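Local coordinates for spike protein P1 (Pseudoalteromonas phage pm2, PDB 2VVE) that forms the receptor-binding spike at the fivefold vertices of the virion, its C-terminal part binding the receptor and its N-terminal part associating with the capsid vertex, at residues V113-I118 against R203-E208; A133-K138 against S227-I232; K154-I159 against V207-D212. All blocks are in the same frame, centred on the assembly; numbering follows the deposited sequence.

Interaction 1: V113-I118 against R203-E208; sequences VPFFDI and RVFPVE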
loop_
_atom_site.group_PDB
_atom_site.type_symbol
_atom_site.label_atom_id
_atom_site.label_comp_id
_atom_site.label_asym_id
_atom_site.label_seq_id
_atom_site.Cartn_x
_atom_site.Cartn_y
_atom_site.Cartn_z
ATOM N N VAL A 113 -14.669 -28.576 -10.848
ATOM C CA VAL A 113 -15.536 -28.802 -9.690
ATOM C C VAL A 113 -15.610 -27.488 -8.889
ATOM O O VAL A 113 -14.592 -27.046 -8.342
ATOM C CB VAL A 113 -15.015 -29.972 -8.797
ATOM C CG1 VAL A 113 -15.920 -30.168 -7.552
ATOM C CG2 VAL A 113 -14.872 -31.272 -9.610
ATOM N N PRO A 114 -16.796 -26.832 -8.848
ATOM C CA PRO A 114 -16.918 -25.590 -8.081
ATOM C C PRO A 114 -16.525 -25.721 -6.618
ATOM O O PRO A 114 -16.808 -26.736 -5.965
ATOM C CB PRO A 114 -18.402 -25.229 -8.229
ATOM C CG PRO A 114 -18.770 -25.800 -9.563
ATOM C CD PRO A 114 -18.051 -27.132 -9.559
ATOM N N PHE A 115 -15.863 -24.689 -6.120
ATOM C CA PHE A 115 -15.419 -24.658 -4.733
ATOM C C PHE A 115 -15.738 -23.313 -4.088
ATOM O O PHE A 115 -16.142 -22.340 -4.755
ATOM C CB PHE A 115 -13.902 -24.931 -4.656
ATOM C CG PHE A 115 -13.061 -23.914 -5.391
ATOM C CD1 PHE A 115 -12.778 -22.667 -4.823
ATOM C CD2 PHE A 115 -12.567 -24.201 -6.666
ATOM C CE1 PHE A 115 -12.004 -21.732 -5.511
ATOM C CE2 PHE A 115 -11.795 -23.273 -7.362
ATOM C CZ PHE A 115 -11.516 -22.035 -6.785
ATOM N N PHE A 116 -15.557 -23.254 -2.775
ATOM C CA PHE A 116 -15.558 -21.978 -2.073
ATOM C C PHE A 116 -14.493 -22.074 -0.993
ATOM O O PHE A 116 -14.085 -23.174 -0.619
ATOM C CB PHE A 116 -16.947 -21.652 -1.504
ATOM C CG PHE A 116 -17.399 -22.592 -0.417
ATOM C CD1 PHE A 116 -17.128 -22.295 0.919
ATOM C CD2 PHE A 116 -18.066 -23.774 -0.724
ATOM C CE1 PHE A 116 -17.533 -23.143 1.939
ATOM C CE2 PHE A 116 -18.469 -24.646 0.292
ATOM C CZ PHE A 116 -18.195 -24.326 1.626
ATOM N N ASP A 117 -14.048 -20.929 -0.495
ATOM C CA ASP A 117 -13.013 -20.892 0.530
ATOM C C ASP A 117 -13.608 -20.471 1.878
ATOM O O ASP A 117 -14.517 -19.632 1.932
ATOM C CB ASP A 117 -11.888 -19.916 0.137
ATOM C CG ASP A 117 -11.048 -20.410 -1.045
ATOM O OD1 ASP A 117 -10.975 -21.632 -1.280
ATOM O OD2 ASP A 117 -10.447 -19.564 -1.745
ATOM N N ILE A 118 -13.098 -21.068 2.954
ATOM C CA ILE A 118 -13.401 -20.604 4.314
ATOM C C ILE A 118 -12.121 -20.020 4.898
ATOM O O ILE A 118 -11.115 -20.718 5.015
ATOM C CB ILE A 118 -13.916 -21.734 5.246
ATOM C CG1 ILE A 118 -15.123 -22.450 4.635
ATOM C CG2 ILE A 118 -14.232 -21.181 6.657
ATOM C CD1 ILE A 118 -15.550 -23.706 5.407
ATOM N N ARG A 203 -9.931 -24.519 1.282
ATOM C CA ARG A 203 -10.788 -24.622 0.096
ATOM C C ARG A 203 -11.697 -25.841 0.227
ATOM O O ARG A 203 -11.248 -26.926 0.632
ATOM C CB ARG A 203 -9.946 -24.711 -1.175
ATOM C CG ARG A 203 -10.736 -24.702 -2.481
ATOM C CD ARG A 203 -9.879 -24.128 -3.606
ATOM N NE ARG A 203 -9.659 -22.685 -3.403
ATOM C CZ ARG A 203 -8.878 -21.920 -4.160
ATOM N NH1 ARG A 203 -8.220 -22.449 -5.177
ATOM N NH2 ARG A 203 -8.758 -20.617 -3.895
ATOM N N VAL A 204 -12.971 -25.639 -0.118
ATOM C CA VAL A 204 -14.024 -26.651 0.053
ATOM C C VAL A 204 -14.706 -26.982 -1.275
ATOM O O VAL A 204 -15.215 -26.084 -1.951
ATOM C CB VAL A 204 -15.114 -26.175 1.069
ATOM C CG1 VAL A 204 -16.149 -27.282 1.307
ATOM C CG2 VAL A 204 -14.484 -25.710 2.382
ATOM N N PHE A 205 -14.717 -28.270 -1.632
ATOM C CA PHE A 205 -15.399 -28.771 -2.836
ATOM C C PHE A 205 -16.639 -29.600 -2.437
ATOM O O PHE A 205 -16.508 -30.730 -1.933
ATOM C CB PHE A 205 -14.470 -29.661 -3.682
ATOM C CG PHE A 205 -13.210 -28.989 -4.161
ATOM C CD1 PHE A 205 -13.130 -28.498 -5.465
ATOM C CD2 PHE A 205 -12.090 -28.890 -3.335
ATOM C CE1 PHE A 205 -11.961 -27.892 -5.928
ATOM C CE2 PHE A 205 -10.913 -28.281 -3.796
ATOM C CZ PHE A 205 -10.855 -27.778 -5.087
ATOM N N PRO A 206 -17.845 -29.045 -2.630
ATOM C CA PRO A 206 -19.052 -29.856 -2.442
ATOM C C PRO A 206 -19.211 -30.846 -3.600
ATOM O O PRO A 206 -19.299 -30.441 -4.769
ATOM C CB PRO A 206 -20.187 -28.811 -2.425
ATOM C CG PRO A 206 -19.506 -27.475 -2.250
ATOM C CD PRO A 206 -18.181 -27.644 -2.950
ATOM N N VAL A 207 -19.234 -32.138 -3.273
ATOM C CA VAL A 207 -19.241 -33.191 -4.294
ATOM C C VAL A 207 -20.197 -34.332 -4.001
ATOM O O VAL A 207 -20.622 -34.528 -2.846
ATOM C CB VAL A 207 -17.820 -33.819 -4.481
ATOM C CG1 VAL A 207 -16.792 -32.753 -4.826
ATOM C CG2 VAL A 207 -17.398 -34.608 -3.239
ATOM N N GLU A 208 -20.519 -35.100 -5.050
ATOM C CA GLU A 208 -21.154 -36.410 -4.885
ATOM C C GLU A 208 -20.052 -37.492 -4.922
ATOM O O GLU A 208 -19.287 -37.552 -5.887
ATOM C CB GLU A 208 -22.187 -36.642 -5.997
ATOM C CG GLU A 208 -22.850 -38.034 -5.947
ATOM C CD GLU A 208 -23.445 -38.360 -4.572
ATOM O OE1 GLU A 208 -24.407 -37.669 -4.138
ATOM O OE2 GLU A 208 -22.950 -39.314 -3.927
HETATM O O HOH W 1 -19.048 -28.240 -6.342
#
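Arg203 lies flat on the ring of Phe115 and grips Asp117 in the same stroke. Its guanidinium and the Phe115 ring are stacked, their centres 4.1 Å apart and their planes 16° from parallel. CD of Arg203 sits over the same ring as a CH-pi contact. The guanidinium meets the carboxylate side-on and nearly coplanar with it. NE of Arg203 gives a nearly straight bond to OD1 of Asp117 at 2.7 Å. NH2 of Arg203 does the same to OD2 of Asp117 at 2.9 Å. Both oxygens use their syn lone pairs, so the two bonds should hold the guanidinium's rotation. Glu109, on helix 105-110, takes NH1 as a second carboxylate partner.

The backbones pair as antiparallel strands of a jelly-roll domain, joining strand 116-120 to strand 200-208. Phe116 and Val204 form the hydrogen-bonded pair, bonded in both directions. Their side chains lie side by side on the sheet face opposite Asp117 and Arg203. CG of Phe116 stands between its own backbone N and carbonyl carbon (chi1 66°), and CB of Val204 lies over one face of the ring. CG of Pro206 meets that ring at its edge, 3.9 Å from CE2 of Phe116.

Phe115 also turns its ring edge toward the face of Phe205 in an offset edge-to-face pair, with planes at 62°. CB of Phe115 sits over a face of the Phe205 ring, toward its rim, 3.7 Å from CD1 of Phe205. CG1 of Val113 touches both CD1 of Phe205 and CG1 of Val207. Beyond the paired residues, one water donates to Pro114 O and to Pro206 O, each at 2.7 Å.

Interaction 2: A133-K138 against S227-I232; sequences ARVRHK and SFTTFI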
loop_
_atom_site.group_PDB
_atom_site.type_symbol
_atom_site.label_atom_id
_atom_site.label_comp_id
_atom_site.label_asym_id
_atom_site.label_seq_id
_atom_site.Cartn_x
_atom_site.Cartn_y
_atom_site.Cartn_z
ATOM N N ALA A 133 -25.138 -28.253 4.612
ATOM C CA ALA A 133 -25.687 -27.967 3.295
ATOM C C ALA A 133 -27.102 -28.496 3.178
ATOM O O ALA A 133 -27.420 -29.569 3.712
ATOM C CB ALA A 133 -24.813 -28.551 2.199
ATOM N N ARG A 134 -27.938 -27.736 2.475
ATOM C CA ARG A 134 -29.251 -28.182 2.044
ATOM C C ARG A 134 -29.038 -28.886 0.700
ATOM O O ARG A 134 -28.563 -28.286 -0.276
ATOM C CB ARG A 134 -30.213 -26.986 1.928
ATOM C CG ARG A 134 -31.574 -27.322 1.339
ATOM C CD ARG A 134 -32.477 -26.097 1.241
ATOM N NE ARG A 134 -33.809 -26.488 0.787
ATOM C CZ ARG A 134 -34.883 -25.705 0.837
ATOM N NH1 ARG A 134 -36.051 -26.163 0.407
ATOM N NH2 ARG A 134 -34.794 -24.470 1.318
ATOM N N VAL A 135 -29.345 -30.178 0.671
ATOM C CA VAL A 135 -28.932 -31.028 -0.438
ATOM C C VAL A 135 -30.150 -31.656 -1.109
ATOM O O VAL A 135 -31.023 -32.214 -0.443
ATOM C CB VAL A 135 -27.912 -32.128 0.029
ATOM C CG1 VAL A 135 -27.506 -32.997 -1.116
ATOM C CG2 VAL A 135 -26.669 -31.502 0.633
ATOM N N ARG A 136 -30.202 -31.542 -2.432
ATOM C CA ARG A 136 -31.326 -32.063 -3.194
ATOM C C ARG A 136 -30.861 -33.157 -4.144
ATOM O O ARG A 136 -30.041 -32.925 -5.043
ATOM C CB ARG A 136 -32.032 -30.933 -3.962
ATOM C CG ARG A 136 -33.275 -31.386 -4.745
ATOM C CD ARG A 136 -34.013 -30.215 -5.325
ATOM N NE ARG A 136 -34.430 -29.299 -4.271
ATOM C CZ ARG A 136 -34.723 -28.019 -4.467
ATOM N NH1 ARG A 136 -34.648 -27.494 -5.685
ATOM N NH2 ARG A 136 -35.080 -27.265 -3.434
ATOM N N HIS A 137 -31.401 -34.349 -3.940
ATOM C CA HIS A 137 -31.188 -35.459 -4.857
ATOM C C HIS A 137 -32.409 -35.626 -5.761
ATOM O O HIS A 137 -33.545 -35.661 -5.289
ATOM C CB HIS A 137 -30.903 -36.743 -4.074
ATOM C CG HIS A 137 -29.869 -36.573 -3.005
ATOM N ND1 HIS A 137 -28.526 -36.445 -3.287
ATOM C CD2 HIS A 137 -29.977 -36.526 -1.653
ATOM C CE1 HIS A 137 -27.851 -36.315 -2.155
ATOM N NE2 HIS A 137 -28.706 -36.368 -1.150
ATOM N N LYS A 138 -32.170 -35.693 -7.062
ATOM C CA LYS A 138 -33.248 -35.925 -8.031
ATOM C C LYS A 138 -32.723 -36.830 -9.133
ATOM O O LYS A 138 -31.769 -36.469 -9.836
ATOM C CB LYS A 138 -33.759 -34.591 -8.595
ATOM C CG LYS A 138 -34.983 -34.692 -9.500
ATOM C CD LYS A 138 -35.445 -33.296 -9.922
ATOM C CE LYS A 138 -36.763 -33.327 -10.678
ATOM N NZ LYS A 138 -36.627 -33.917 -12.037
ATOM N N SER A 227 -23.906 -35.165 -11.350
ATOM C CA SER A 227 -24.572 -36.236 -10.609
ATOM C C SER A 227 -26.067 -35.963 -10.509
ATOM O O SER A 227 -26.592 -35.115 -11.228
ATOM C CB SER A 227 -23.946 -36.404 -9.217
ATOM O OG SER A 227 -24.254 -35.309 -8.372
ATOM N N PHE A 228 -26.747 -36.704 -9.634
ATOM C CA PHE A 228 -28.137 -36.422 -9.302
ATOM C C PHE A 228 -28.252 -35.590 -8.020
ATOM O O PHE A 228 -29.327 -35.484 -7.439
ATOM C CB PHE A 228 -28.906 -37.735 -9.140
ATOM C CG PHE A 228 -28.823 -38.625 -10.337
ATOM C CD1 PHE A 228 -29.537 -38.326 -11.496
ATOM C CD2 PHE A 228 -28.041 -39.773 -10.304
ATOM C CE1 PHE A 228 -29.460 -39.167 -12.616
ATOM C CE2 PHE A 228 -27.948 -40.609 -11.413
ATOM C CZ PHE A 228 -28.667 -40.302 -12.575
ATOM N N THR A 229 -27.146 -34.980 -7.602
ATOM C CA THR A 229 -27.075 -34.272 -6.324
ATOM C C THR A 229 -26.795 -32.802 -6.550
ATOM O O THR A 229 -25.903 -32.466 -7.320
ATOM C CB THR A 229 -25.961 -34.900 -5.442
ATOM O OG1 THR A 229 -26.325 -36.256 -5.133
ATOM C CG2 THR A 229 -25.754 -34.118 -4.134
ATOM N N THR A 230 -27.569 -31.939 -5.885
ATOM C CA THR A 230 -27.368 -30.489 -5.948
ATOM C C THR A 230 -27.237 -29.880 -4.549
ATOM O O THR A 230 -28.078 -30.122 -3.665
ATOM C CB THR A 230 -28.528 -29.783 -6.710
ATOM O OG1 THR A 230 -28.665 -30.345 -8.022
ATOM C CG2 THR A 230 -28.282 -28.260 -6.822
ATOM N N PHE A 231 -26.191 -29.080 -4.354
ATOM C CA PHE A 231 -26.002 -28.354 -3.090
ATOM C C PHE A 231 -26.765 -27.031 -3.121
ATOM O O PHE A 231 -26.206 -25.970 -3.396
ATOM C CB PHE A 231 -24.516 -28.140 -2.767
ATOM C CG PHE A 231 -23.787 -29.407 -2.420
ATOM C CD1 PHE A 231 -23.561 -29.751 -1.095
ATOM C CD2 PHE A 231 -23.350 -30.267 -3.421
ATOM C CE1 PHE A 231 -22.895 -30.944 -0.764
ATOM C CE2 PHE A 231 -22.689 -31.460 -3.108
ATOM C CZ PHE A 231 -22.455 -31.796 -1.777
ATOM N N ILE A 232 -28.065 -27.117 -2.850
ATOM C CA ILE A 232 -28.963 -25.958 -2.878
ATOM C C ILE A 232 -28.411 -24.748 -2.087
ATOM O O ILE A 232 -28.406 -23.605 -2.580
ATOM C CB ILE A 232 -30.377 -26.364 -2.372
ATOM C CG1 ILE A 232 -30.991 -27.436 -3.299
ATOM C CG2 ILE A 232 -31.284 -25.148 -2.224
ATOM C CD1 ILE A 232 -31.215 -26.962 -4.739
HETATM O O HOH W 2 -30.294 -32.506 -7.799
#
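This is an antiparallel strand pairing inside the four-stranded sheet of a jelly-roll domain, where strands 129-137 and 229-236 are neighbours. Arg136 and Thr230 are the hydrogen-bonded pair, with N of Arg136 and O of Thr230 2.8 Å apart. Farther along, Lys138 N donates to Phe228 O at 2.9 Å. A water donates to Arg136 O and also bonds Thr230 OG1.

The two faces differ. On one, Ile232 lies across two arginines. Its CD1 sits over the centre of the Arg136 guanidinium, 3.6 Å from NH1 of Arg136. Its CG2 packs on CD of Arg134, 3.8 Å away. Asp188 forms salt bridges with NE of both arginines, one to each carboxylate oxygen.

The other face is buried. CB of Ala133 meets the edge of the Phe231 ring, 3.7 Å from CD1 of Phe231. Next along, CG1 of Val135 touches CG2 of Thr229. His137 and Thr229 lie side by side; OG1 of Thr229 also bonds Glu208, and NE2 of His137 bonds Tyr175. ND1 of His137 donates to OG1 of Thr229 at 2.9 Å, bent to 140° but within 1° of the imidazole plane.

Interaction 3: K154-I159 against V207-D212; sequences KPAFYI and VETELD. With CA (calcium ion), chain C.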
loop_
_atom_site.group_PDB
_atom_site.type_symbol
_atom_site.label_atom_id
_atom_site.label_comp_id
_atom_site.label_asym_id
_atom_site.label_seq_id
_atom_site.Cartn_x
_atom_site.Cartn_y
_atom_site.Cartn_z
ATOM N N LYS A 154 -24.107 -40.153 -1.620
ATOM C CA LYS A 154 -23.375 -39.796 -0.417
ATOM C C LYS A 154 -22.638 -38.478 -0.674
ATOM O O LYS A 154 -21.487 -38.483 -1.135
ATOM C CB LYS A 154 -22.425 -40.922 0.026
ATOM C CG LYS A 154 -21.673 -40.616 1.334
ATOM C CD LYS A 154 -21.061 -41.853 1.969
ATOM C CE LYS A 154 -22.035 -42.546 2.901
ATOM N NZ LYS A 154 -21.422 -43.761 3.500
ATOM N N PRO A 155 -23.312 -37.340 -0.392
ATOM C CA PRO A 155 -22.690 -36.033 -0.606
ATOM C C PRO A 155 -21.527 -35.811 0.364
ATOM O O PRO A 155 -21.528 -36.368 1.463
ATOM C CB PRO A 155 -23.834 -35.041 -0.347
ATOM C CG PRO A 155 -24.800 -35.802 0.537
ATOM C CD PRO A 155 -24.698 -37.228 0.108
ATOM N N ALA A 156 -20.533 -35.036 -0.050
ATOM C CA ALA A 156 -19.394 -34.737 0.827
ATOM C C ALA A 156 -18.886 -33.322 0.609
ATOM O O ALA A 156 -19.181 -32.703 -0.424
ATOM C CB ALA A 156 -18.265 -35.744 0.615
ATOM N N PHE A 157 -18.168 -32.806 1.607
ATOM C CA PHE A 157 -17.249 -31.690 1.401
ATOM C C PHE A 157 -15.869 -32.281 1.377
ATOM O O PHE A 157 -15.494 -32.989 2.315
ATOM C CB PHE A 157 -17.305 -30.690 2.555
ATOM C CG PHE A 157 -18.653 -30.077 2.765
ATOM C CD1 PHE A 157 -19.266 -29.342 1.754
ATOM C CD2 PHE A 157 -19.305 -30.222 3.985
ATOM C CE1 PHE A 157 -20.530 -28.746 1.962
ATOM C CE2 PHE A 157 -20.573 -29.649 4.205
ATOM C CZ PHE A 157 -21.178 -28.905 3.188
ATOM N N TYR A 158 -15.125 -32.015 0.299
ATOM C CA TYR A 158 -13.691 -32.278 0.294
ATOM C C TYR A 158 -12.997 -30.970 0.671
ATOM O O TYR A 158 -13.145 -29.973 -0.033
ATOM C CB TYR A 158 -13.203 -32.724 -1.091
ATOM C CG TYR A 158 -13.650 -34.097 -1.551
ATOM C CD1 TYR A 158 -14.328 -34.988 -0.697
ATOM C CD2 TYR A 158 -13.389 -34.508 -2.847
ATOM C CE1 TYR A 158 -14.725 -36.244 -1.150
ATOM C CE2 TYR A 158 -13.779 -35.749 -3.300
ATOM C CZ TYR A 158 -14.431 -36.618 -2.463
ATOM O OH TYR A 158 -14.781 -37.857 -2.977
ATOM N N ILE A 159 -12.240 -30.974 1.767
ATOM C CA ILE A 159 -11.644 -29.744 2.294
ATOM C C ILE A 159 -10.123 -29.875 2.405
ATOM O O ILE A 159 -9.614 -30.884 2.903
ATOM C CB ILE A 159 -12.240 -29.363 3.677
ATOM C CG1 ILE A 159 -13.778 -29.388 3.630
ATOM C CG2 ILE A 159 -11.700 -27.993 4.150
ATOM C CD1 ILE A 159 -14.465 -28.954 4.937
ATOM N N VAL A 207 -19.234 -32.138 -3.273
ATOM C CA VAL A 207 -19.241 -33.191 -4.294
ATOM C C VAL A 207 -20.197 -34.332 -4.001
ATOM O O VAL A 207 -20.622 -34.528 -2.846
ATOM C CB VAL A 207 -17.820 -33.819 -4.481
ATOM C CG1 VAL A 207 -16.792 -32.753 -4.826
ATOM C CG2 VAL A 207 -17.398 -34.608 -3.239
ATOM N N GLU A 208 -20.519 -35.100 -5.050
ATOM C CA GLU A 208 -21.154 -36.410 -4.885
ATOM C C GLU A 208 -20.052 -37.492 -4.922
ATOM O O GLU A 208 -19.287 -37.552 -5.887
ATOM C CB GLU A 208 -22.187 -36.642 -5.997
ATOM C CG GLU A 208 -22.850 -38.034 -5.947
ATOM C CD GLU A 208 -23.445 -38.360 -4.572
ATOM O OE1 GLU A 208 -24.407 -37.669 -4.138
ATOM O OE2 GLU A 208 -22.950 -39.314 -3.927
ATOM N N THR A 209 -19.976 -38.339 -3.891
ATOM C CA THR A 209 -18.882 -39.326 -3.782
ATOM C C THR A 209 -19.241 -40.702 -4.339
ATOM O O THR A 209 -18.368 -41.562 -4.511
ATOM C CB THR A 209 -18.377 -39.521 -2.322
ATOM O OG1 THR A 209 -19.423 -40.071 -1.511
ATOM C CG2 THR A 209 -17.876 -38.217 -1.722
ATOM N N GLU A 210 -20.531 -40.920 -4.578
ATOM C CA GLU A 210 -21.020 -42.239 -4.953
ATOM C C GLU A 210 -21.417 -42.208 -6.419
ATOM O O GLU A 210 -22.290 -41.433 -6.815
ATOM C CB GLU A 210 -22.205 -42.644 -4.060
ATOM C CG GLU A 210 -22.787 -44.027 -4.333
ATOM C CD GLU A 210 -21.892 -45.159 -3.872
ATOM O OE1 GLU A 210 -21.269 -45.038 -2.793
ATOM O OE2 GLU A 210 -21.823 -46.179 -4.590
ATOM N N LEU A 211 -20.742 -43.031 -7.222
ATOM C CA LEU A 211 -21.092 -43.200 -8.622
ATOM C C LEU A 211 -21.828 -44.541 -8.736
ATOM O O LEU A 211 -21.209 -45.606 -8.708
ATOM C CB LEU A 211 -19.834 -43.144 -9.509
ATOM C CG LEU A 211 -19.973 -43.361 -11.027
ATOM C CD1 LEU A 211 -20.927 -42.354 -11.662
ATOM C CD2 LEU A 211 -18.615 -43.295 -11.699
ATOM N N ASP A 212 -23.153 -44.467 -8.832
ATOM C CA ASP A 212 -24.017 -45.646 -8.777
ATOM C C ASP A 212 -23.886 -46.460 -10.061
ATOM O O ASP A 212 -23.873 -45.903 -11.157
ATOM C CB ASP A 212 -25.472 -45.220 -8.530
ATOM C CG ASP A 212 -26.392 -46.389 -8.237
ATOM O OD1 ASP A 212 -26.679 -47.177 -9.164
ATOM O OD2 ASP A 212 -26.850 -46.521 -7.079
HETATM CA CA CA C . -28.279 -48.489 -7.684
HETATM O O HOH W 3 -28.659 -48.250 -5.649
HETATM O O HOH W 4 -26.391 -49.948 -7.512
HETATM O O HOH W 5 -29.514 -50.448 -7.088
#
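Val207 drives CG2 against the face of Tyr158, over the centre of the ring and 3.6 Å from its centroid. The methyl lies only 10° off the ring normal. With CG1 of Val207 anti to the carbonyl carbon (chi1 -56°), CG2 stands between the backbone N and that carbon and faces the ring. Thr209 closes in beside it. CG2 of Thr209 comes within 3.4 Å of CB of Ala156, tighter than usual carbon contact, and is as near to OH of Tyr158. That hydroxyl bonds the carbonyl of Ala100.

Here strand 151-160 runs antiparallel to strand 200-208 in a sheet of the jelly-roll domain. Ala156 and Val207 are the hydrogen-bonded pair, with bonds both ways. Past it, side chains take over part of the bonding. Lys154 O accepts two bonds from Thr209, from OG1 at 2.6 Å in the carbonyl plane and from N at 3.1 Å above it. Buried Glu208 is bent at chi2 (53°), and its carboxylate meets the backbone of Lys154. OE2 of Glu208 takes Lys154 N on its syn lone pair at 2.7 Å and Glu210 N on its anti lone pair. OE1 of Glu208 bonds Thr229.

Around Lys154 and Glu210 the contact is looser. The lysine is exposed, and its ammonium end makes no contact with segment 207-212. NZ of Lys154 stays 6.4 Å from OE1 of Glu210. The chain then runs on to Asp212, which does not touch segment 154-159. Asp212 binds calcium through both carboxylate oxygens, each at 2.5 Å. Three waters, Ser150 and Asp214 complete the site.

Overall arrangement
From the N terminus, segment 113-118 comes first, and interaction 1 closes a loop of 84 residues when strand 200-208 returns to strand 116-120. Segment 133-138 starts inside that loop but finds its partner after it, at 227-232, so interactions 1 and 2 cross. Interaction 3 joins 154-159 to 207-212 and is nested within the loop of interaction 2. Interactions 1 and 3 share Val207 and Glu208, and strand 200-208 lies between strands 116-120 and 151-160 in one sheet. Interaction 2 belongs to the other sheet of the domain. The two sheets meet where Phe231 packs on Pro206 and Val207, and where Glu208 reaches Thr229.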